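Local coordinates for protein PHO85 cyclin-10 (Saccharomyces cerevisiae, PDB 4KRD) that serves as a cyclin partner of the kinase PHO85, directing it to phosphorylate and negatively regulate glycogen synthase GSY2, at residues E18-L22 / D110-R116; L103-F107 / K191-S195. All coordinates share one frame; numbering follows the deposited sequence.

Contact 1: residues E18-L22 / D110-R116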
loop_
_atom_site.group_PDB
_atom_site.type_symbol
_atom_site.label_atom_id
_atom_site.label_comp_id
_atom_site.label_asym_id
_atom_site.label_seq_id
_atom_site.Cartn_x
_atom_site.Cartn_y
_atom_site.Cartn_z
ATOM N N GLU B 18 7.931 -15.903 4.260
ATOM C CA GLU B 18 7.216 -15.670 3.014
ATOM C C GLU B 18 5.946 -16.516 2.875
ATOM O O GLU B 18 5.694 -17.430 3.661
ATOM C CB GLU B 18 8.159 -15.993 1.857
ATOM C CG GLU B 18 8.714 -17.424 1.941
ATOM C CD GLU B 18 9.750 -17.730 0.873
ATOM O OE1 GLU B 18 10.270 -16.776 0.256
ATOM O OE2 GLU B 18 10.043 -18.927 0.652
ATOM N N ASN B 19 5.137 -16.196 1.876
ATOM C CA ASN B 19 4.007 -17.040 1.551
ATOM C C ASN B 19 4.607 -18.375 1.104
ATOM O O ASN B 19 5.436 -18.400 0.194
ATOM C CB ASN B 19 3.160 -16.399 0.453
ATOM C CG ASN B 19 1.889 -17.187 0.164
ATOM O OD1 ASN B 19 1.910 -18.418 0.156
ATOM N ND2 ASN B 19 0.769 -16.479 -0.050
ATOM N N PRO B 20 4.249 -19.471 1.792
ATOM C CA PRO B 20 4.790 -20.818 1.531
ATOM C C PRO B 20 4.742 -21.197 0.048
ATOM O O PRO B 20 5.544 -22.017 -0.418
ATOM C CB PRO B 20 3.847 -21.724 2.321
ATOM C CG PRO B 20 3.345 -20.862 3.424
ATOM C CD PRO B 20 3.215 -19.491 2.844
ATOM N N LEU B 21 3.812 -20.598 -0.688
ATOM C CA LEU B 21 3.682 -20.846 -2.115
ATOM C C LEU B 21 4.902 -20.335 -2.864
ATOM O O LEU B 21 5.105 -20.666 -4.032
ATOM C CB LEU B 21 2.440 -20.143 -2.663
ATOM C CG LEU B 21 1.093 -20.669 -2.177
ATOM C CD1 LEU B 21 -0.040 -19.775 -2.681
ATOM C CD2 LEU B 21 0.916 -22.105 -2.642
ATOM N N LEU B 22 5.707 -19.518 -2.198
ATOM C CA LEU B 22 6.895 -18.955 -2.829
ATOM C C LEU B 22 8.165 -19.750 -2.527
ATOM O O LEU B 22 9.237 -19.413 -3.024
ATOM C CB LEU B 22 7.105 -17.507 -2.381
ATOM C CG LEU B 22 5.946 -16.528 -2.563
ATOM C CD1 LEU B 22 6.426 -15.109 -2.299
ATOM C CD2 LEU B 22 5.366 -16.644 -3.947
ATOM N N ASP B 110 -4.584 -18.736 -6.492
ATOM C CA ASP B 110 -3.499 -19.584 -5.968
ATOM C C ASP B 110 -3.476 -19.583 -4.454
ATOM O O ASP B 110 -3.410 -20.621 -3.821
ATOM C CB ASP B 110 -2.118 -19.053 -6.403
ATOM C CG ASP B 110 -1.766 -19.383 -7.852
ATOM O OD1 ASP B 110 -2.264 -20.394 -8.385
ATOM O OD2 ASP B 110 -0.949 -18.627 -8.440
ATOM N N THR B 111 -3.490 -18.389 -3.860
ATOM C CA THR B 111 -3.329 -18.306 -2.423
ATOM C C THR B 111 -4.610 -18.676 -1.674
ATOM O O THR B 111 -4.569 -19.088 -0.513
ATOM C CB THR B 111 -2.757 -16.924 -1.994
ATOM O OG1 THR B 111 -2.260 -17.000 -0.651
ATOM C CG2 THR B 111 -3.828 -15.855 -2.095
ATOM N N LEU B 112 -5.754 -18.540 -2.335
ATOM C CA LEU B 112 -7.003 -18.998 -1.738
ATOM C C LEU B 112 -7.060 -20.538 -1.679
ATOM O O LEU B 112 -7.501 -21.131 -0.677
ATOM C CB LEU B 112 -8.201 -18.448 -2.523
ATOM C CG LEU B 112 -9.616 -18.853 -2.086
ATOM C CD1 LEU B 112 -9.842 -18.666 -0.578
ATOM C CD2 LEU B 112 -10.697 -18.122 -2.911
ATOM N N PHE B 113 -6.615 -21.193 -2.746
ATOM C CA PHE B 113 -6.888 -22.638 -2.881
ATOM C C PHE B 113 -5.707 -23.551 -2.541
ATOM O O PHE B 113 -5.894 -24.741 -2.296
ATOM C CB PHE B 113 -7.433 -22.959 -4.281
ATOM C CG PHE B 113 -8.820 -22.431 -4.518
ATOM C CD1 PHE B 113 -9.914 -23.061 -3.956
ATOM C CD2 PHE B 113 -9.029 -21.288 -5.275
ATOM C CE1 PHE B 113 -11.193 -22.566 -4.149
ATOM C CE2 PHE B 113 -10.314 -20.798 -5.470
ATOM C CZ PHE B 113 -11.391 -21.440 -4.901
ATOM N N LEU B 114 -4.497 -22.996 -2.530
ATOM C CA LEU B 114 -3.284 -23.790 -2.351
ATOM C C LEU B 114 -2.413 -23.324 -1.194
ATOM O O LEU B 114 -2.261 -22.118 -0.952
ATOM C CB LEU B 114 -2.425 -23.738 -3.623
ATOM C CG LEU B 114 -3.025 -24.298 -4.923
ATOM C CD1 LEU B 114 -2.242 -23.791 -6.134
ATOM C CD2 LEU B 114 -3.050 -25.815 -4.884
ATOM N N THR B 115 -1.820 -24.289 -0.498
ATOM C CA THR B 115 -0.700 -24.012 0.394
ATOM C C THR B 115 0.389 -25.077 0.170
ATOM O O THR B 115 0.297 -25.877 -0.774
ATOM C CB THR B 115 -1.165 -23.998 1.871
ATOM O OG1 THR B 115 -0.101 -23.546 2.716
ATOM C CG2 THR B 115 -1.601 -25.390 2.307
ATOM N N ARG B 116 1.421 -25.074 1.006
ATOM C CA ARG B 116 2.411 -26.147 1.025
ATOM C C ARG B 116 2.511 -26.680 2.429
ATOM O O ARG B 116 2.432 -25.918 3.387
ATOM C CB ARG B 116 3.790 -25.663 0.605
ATOM C CG ARG B 116 3.915 -25.270 -0.834
ATOM C CD ARG B 116 5.360 -24.967 -1.167
ATOM N NE ARG B 116 5.480 -24.454 -2.522
ATOM C CZ ARG B 116 5.502 -25.234 -3.596
ATOM N NH1 ARG B 116 5.420 -26.553 -3.454
ATOM N NH2 ARG B 116 5.616 -24.700 -4.804
#
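N19 reaches T111 with its side-chain amide, and the same amide closes an Asx turn. This is the cyclin domain of PHO85 cyclin-10. Here the loop ahead of helix 36-54 packs where helix 99-113 ends and strand 114-116 begins. N19 has CG anti to its own backbone N (chi1 -175°), which carries the amide out toward the helix. Its OD1 accepts the backbone N of L21 at 3.0 Å, closing the turn. Its ND2 donates to T111 OG1 at 3.1 Å, with the hydroxyl oxygen in the plane of the amide. Bonds at both ends of the amide thus fix its rotation. T111 OG1 is also bonded to T183 OG1, and N19 ND2 to K184 O, so the pair sits in a small polar network.

P20 lies against R116, their CB atoms 4.3 Å apart. The extended R116 side chain runs past P20, and its guanidinium forms a salt bridge with E201 through NH2. The carbonyl oxygen of P20 lies at the edge of that guanidinium, in its plane, 3.2 Å from R116 NE.

L21 is the main apolar piece. L122 of the adjoining strand also touches it. Its two methyls split between helix and strand. CD1 rests on the last helical turn, 3.6 Å from T111 CA. L21 CD2 meets L114 CB at 3.8 Å, just where the chain leaves the helix.

Contact 2: residues L103-F107 / K191-S195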
loop_
_atom_site.group_PDB
_atom_site.type_symbol
_atom_site.label_atom_id
_atom_site.label_comp_id
_atom_site.label_asym_id
_atom_site.label_seq_id
_atom_site.Cartn_x
_atom_site.Cartn_y
_atom_site.Cartn_z
ATOM N N LEU B 103 -1.927 -11.726 -13.773
ATOM C CA LEU B 103 -0.943 -12.463 -12.980
ATOM C C LEU B 103 -1.288 -12.355 -11.497
ATOM O O LEU B 103 -1.260 -13.347 -10.768
ATOM C CB LEU B 103 0.478 -11.950 -13.225
ATOM C CG LEU B 103 0.967 -11.933 -14.680
ATOM C CD1 LEU B 103 2.330 -11.240 -14.798
ATOM C CD2 LEU B 103 1.007 -13.343 -15.248
ATOM N N VAL B 104 -1.629 -11.149 -11.059
ATOM C CA VAL B 104 -2.049 -10.947 -9.673
ATOM C C VAL B 104 -3.375 -11.672 -9.402
ATOM O O VAL B 104 -3.559 -12.280 -8.344
ATOM C CB VAL B 104 -2.159 -9.440 -9.306
ATOM C CG1 VAL B 104 -2.881 -9.272 -7.983
ATOM C CG2 VAL B 104 -0.751 -8.778 -9.228
ATOM N N ALA B 105 -4.299 -11.603 -10.357
ATOM C CA ALA B 105 -5.563 -12.320 -10.235
ATOM C C ALA B 105 -5.319 -13.804 -10.046
ATOM O O ALA B 105 -5.991 -14.475 -9.243
ATOM C CB ALA B 105 -6.439 -12.084 -11.469
ATOM N N THR B 106 -4.373 -14.330 -10.817
ATOM C CA THR B 106 -4.044 -15.745 -10.724
ATOM C C THR B 106 -3.458 -16.076 -9.354
ATOM O O THR B 106 -3.807 -17.094 -8.747
ATOM C CB THR B 106 -3.071 -16.188 -11.835
ATOM O OG1 THR B 106 -3.637 -15.900 -13.117
ATOM C CG2 THR B 106 -2.778 -17.701 -11.733
ATOM N N PHE B 107 -2.583 -15.212 -8.853
ATOM C CA PHE B 107 -1.993 -15.464 -7.549
ATOM C C PHE B 107 -3.027 -15.403 -6.434
ATOM O O PHE B 107 -2.909 -16.120 -5.443
ATOM C CB PHE B 107 -0.826 -14.514 -7.221
ATOM C CG PHE B 107 -0.139 -14.881 -5.942
ATOM C CD1 PHE B 107 0.803 -15.908 -5.923
ATOM C CD2 PHE B 107 -0.474 -14.258 -4.746
ATOM C CE1 PHE B 107 1.419 -16.290 -4.737
ATOM C CE2 PHE B 107 0.132 -14.644 -3.548
ATOM C CZ PHE B 107 1.081 -15.659 -3.548
ATOM N N LYS B 191 5.570 -12.791 -6.417
ATOM C CA LYS B 191 4.190 -13.259 -6.529
ATOM C C LYS B 191 3.766 -13.297 -7.996
ATOM O O LYS B 191 3.115 -14.254 -8.430
ATOM C CB LYS B 191 3.241 -12.452 -5.633
ATOM C CG LYS B 191 3.586 -12.643 -4.144
ATOM C CD LYS B 191 2.469 -12.209 -3.238
ATOM C CE LYS B 191 2.795 -12.533 -1.794
ATOM N NZ LYS B 191 3.824 -11.641 -1.216
ATOM N N LEU B 192 4.192 -12.293 -8.766
ATOM C CA LEU B 192 3.963 -12.276 -10.204
ATOM C C LEU B 192 4.553 -13.536 -10.826
ATOM O O LEU B 192 3.910 -14.207 -11.646
ATOM C CB LEU B 192 4.587 -11.034 -10.857
ATOM C CG LEU B 192 3.957 -9.673 -10.543
ATOM C CD1 LEU B 192 4.431 -8.609 -11.522
ATOM C CD2 LEU B 192 2.457 -9.771 -10.575
ATOM N N ALA B 193 5.773 -13.864 -10.415
ATOM C CA ALA B 193 6.452 -15.051 -10.923
ATOM C C ALA B 193 5.726 -16.322 -10.508
ATOM O O ALA B 193 5.486 -17.195 -11.338
ATOM C CB ALA B 193 7.889 -15.091 -10.445
ATOM N N ALA B 194 5.394 -16.419 -9.221
ATOM C CA ALA B 194 4.737 -17.602 -8.670
ATOM C C ALA B 194 3.483 -18.003 -9.437
ATOM O O ALA B 194 3.182 -19.194 -9.540
ATOM C CB ALA B 194 4.418 -17.406 -7.188
ATOM N N SER B 195 2.752 -17.028 -9.978
ATOM C CA SER B 195 1.518 -17.348 -10.689
ATOM C C SER B 195 1.773 -18.348 -11.817
ATOM O O SER B 195 0.981 -19.270 -12.026
ATOM C CB SER B 195 0.814 -16.090 -11.224
ATOM O OG SER B 195 1.527 -15.506 -12.294
#
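The aliphatic chain of K191 passes over one face of the F107 ring. K191 CB sits over the ring centre in a CH-pi contact, 4.0 Å from the centroid and 5° off the normal. Further out, K191 CD comes within 3.4 Å of F107 CE2. F107 has CG anti to the backbone N (chi1 -174°), which swings the ring across to helix 189-203. A194 CB approaches F107 CE1 obliquely. Cutting F107 back to an alanine would probably leave the K191 methylenes and A194 CB without the ring they pack on.

Segments 103-107 and 191-195, on helices 99-113 and 189-203 of the cyclin fold, cross at 75°, their axes 8.2 Å apart. S195 points at helix 99-113: its CB is 3.5 Å from L103 O and also meets T106 CB. S195 OG turns back to L192 O of its own helix at 2.8 Å, so the buried hydroxyl is satisfied. L192 CD2 reaches over to V104 CG2 at 3.6 Å and also touches L103 CB.

K191 NZ bonds M186 O and forms a salt bridge with an acidic side chain of another protein's chain. No hydrogen bond joins the two segments, so the crossing rests on van der Waals and CH-pi packing, with K191 lending methylenes to the ring and NZ to polar partners.

In the fold
Both contacts are buried and share helix 99-113. Contact 2 lies nearer the middle of the chain, its centre about 8 Å from the chain centre, against about 12 Å for that of contact 1. Contact 2 joins two helices midway along the shared one. Contact 1 brings the loop before helix 36-54 onto the end of that helix and the strand after it. The chemistry differs accordingly. Contact 1 mixes a side-chain hydrogen bond with leucine packing, while contact 2 has no hydrogen bond across and relies on apolar and CH-pi packing. They also meet directly: L22 CD2 packs on A194 CB at 3.5 Å. Contact 2 alone touches a chain of another protein, through K191 and L192.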